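Local coordinates for protein GntR family transcriptional regulator (Streptococcus agalactiae, PDB 7B5U) that binds the second messenger c-di-AMP through its RCK_C domain, the part present here, and probably acts as a DNA-binding transcriptional regulator, at residues A[70-73]-A[77-80]. Residues are numbered along the deposited sequence; the frame is centred on the assembly and turned at random.
Sequences RMKT and LRMG
Lys-72 and Leu-77 are joined by a backbone hydrogen bond where the chain leaves the last helix, 65-74, of the RCK_C domain. Leu-77 N gives its hydrogen to Lys-72 O at 2.9 Å, with an N-H...O angle of 157°. Leu-77 CB sits against the same oxygen, 3.4 Å from Lys-72 O.

The Lys-72 side chain runs out over the residues that follow the helix. From CB it reaches CG, which lies 3.8 Å from Leu-77 O and also touches Leu-77 CB and Arg-78 CD. CD passes the same Leu-77 oxygen loosely. The chain then bends at chi3 (-105°), and this brings CE to 3.2 Å from Leu-77 O. NZ goes on to a water, which takes the ammonium hydrogen at 2.7 Å from Lys-72 NZ. That water donates in turn to Arg-78 O.

Beside this, Thr-73 and Arg-78 lie side by side and point the same way. Arg-78 bends at chi2 (-90°), which sets its CD 3.2 Å from Thr-73 OG1. That hydroxyl is hydrogen-bonded to Ala-69 O, one turn back in the helix. A second bend at chi3 turns the guanidinium onward, oblique to the hydroxyl, to a weak hydrogen bond with Leu-81 O.

Met-71, on another face of the helix, leads away from the tail and packs on Val-26, Ile-59 and Phe-61. The contact itself lies at the surface. One backbone bond, one water bridge and aliphatic contacts hold the tail, with no salt bridge between the segments. The like charges of Lys-72 and Arg-78 would, if anything, slightly disfavour each other.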
loop_
_atom_site.group_PDB
_atom_site.type_symbol
_atom_site.label_atom_id
_atom_site.label_comp_id
_atom_site.label_asym_id
_atom_site.label_seq_id
_atom_site.Cartn_x
_atom_site.Cartn_y
_atom_site.Cartn_z
ATOM N N ARG A 70 -4.812 0.395 14.957
ATOM C CA ARG A 70 -3.941 -0.776 14.943
ATOM C C ARG A 70 -2.476 -0.389 14.741
ATOM O O ARG A 70 -1.591 -0.910 15.431
ATOM C CB ARG A 70 -4.422 -1.782 13.891
ATOM C CG ARG A 70 -5.827 -2.302 14.188
ATOM C CD ARG A 70 -6.443 -3.114 13.060
ATOM N NE ARG A 70 -5.705 -4.351 12.845
ATOM C CZ ARG A 70 -5.890 -5.164 11.809
ATOM N NH1 ARG A 70 -6.808 -4.885 10.878
ATOM N NH2 ARG A 70 -5.144 -6.259 11.711
ATOM N N MET A 71 -2.194 0.505 13.783
ATOM C CA MET A 71 -0.815 0.931 13.556
ATOM C C MET A 71 -0.239 1.620 14.781
ATOM O O MET A 71 0.915 1.378 15.160
ATOM C CB MET A 71 -0.742 1.845 12.335
ATOM C CG MET A 71 -0.856 1.093 11.034
ATOM S SD MET A 71 0.645 0.166 10.634
ATOM C CE MET A 71 1.586 1.456 9.815
ATOM N N LYS A 72 -1.020 2.483 15.414
ATOM C CA LYS A 72 -0.517 3.182 16.586
ATOM C C LYS A 72 -0.203 2.210 17.718
ATOM O O LYS A 72 0.829 2.335 18.388
ATOM C CB LYS A 72 -1.538 4.233 17.009
ATOM C CG LYS A 72 -1.581 4.496 18.486
ATOM C CD LYS A 72 -2.642 5.518 18.812
ATOM C CE LYS A 72 -1.986 6.821 19.114
ATOM N NZ LYS A 72 -2.921 7.683 19.836
ATOM N N THR A 73 -1.074 1.227 17.940
ATOM C CA THR A 73 -0.810 0.239 18.982
ATOM C C THR A 73 0.394 -0.621 18.631
ATOM O O THR A 73 1.253 -0.893 19.480
ATOM C CB THR A 73 -2.049 -0.631 19.173
ATOM O OG1 THR A 73 -3.153 0.205 19.537
ATOM C CG2 THR A 73 -1.837 -1.663 20.263
ATOM N N LEU A 77 2.698 3.430 20.302
ATOM C CA LEU A 77 2.406 4.857 20.321
ATOM C C LEU A 77 1.159 5.200 21.138
ATOM O O LEU A 77 0.600 6.288 20.972
ATOM C CB LEU A 77 2.278 5.395 18.895
ATOM C CG LEU A 77 3.528 5.291 18.011
ATOM C CD1 LEU A 77 3.249 5.748 16.586
ATOM C CD2 LEU A 77 4.644 6.111 18.619
ATOM N N ARG A 78 0.724 4.319 22.038
ATOM C CA ARG A 78 -0.537 4.551 22.741
ATOM C C ARG A 78 -0.452 5.564 23.879
ATOM O O ARG A 78 -1.502 5.951 24.406
ATOM C CB ARG A 78 -1.111 3.232 23.264
ATOM C CG ARG A 78 -1.584 2.286 22.177
ATOM C CD ARG A 78 -3.037 2.495 21.824
ATOM N NE ARG A 78 -3.932 2.034 22.881
ATOM C CZ ARG A 78 -5.240 2.273 22.896
ATOM N NH1 ARG A 78 -5.793 2.968 21.912
ATOM N NH2 ARG A 78 -5.993 1.826 23.891
ATOM N N MET A 79 0.749 5.989 24.284
ATOM C CA MET A 79 0.913 7.013 25.325
ATOM C C MET A 79 0.194 6.636 26.621
ATOM O O MET A 79 -0.381 7.489 27.301
ATOM C CB MET A 79 0.480 8.402 24.840
ATOM C CG MET A 79 1.531 9.156 24.034
ATOM S SD MET A 79 2.900 9.823 25.019
ATOM C CE MET A 79 2.212 11.378 25.585
ATOM N N GLY A 80 0.209 5.350 26.966
ATOM C CA GLY A 80 -0.385 4.896 28.208
ATOM C C GLY A 80 -1.874 4.635 28.160
ATOM O O GLY A 80 -2.452 4.268 29.193
HETATM O O HOH W 1 -3.429 6.595 22.307
#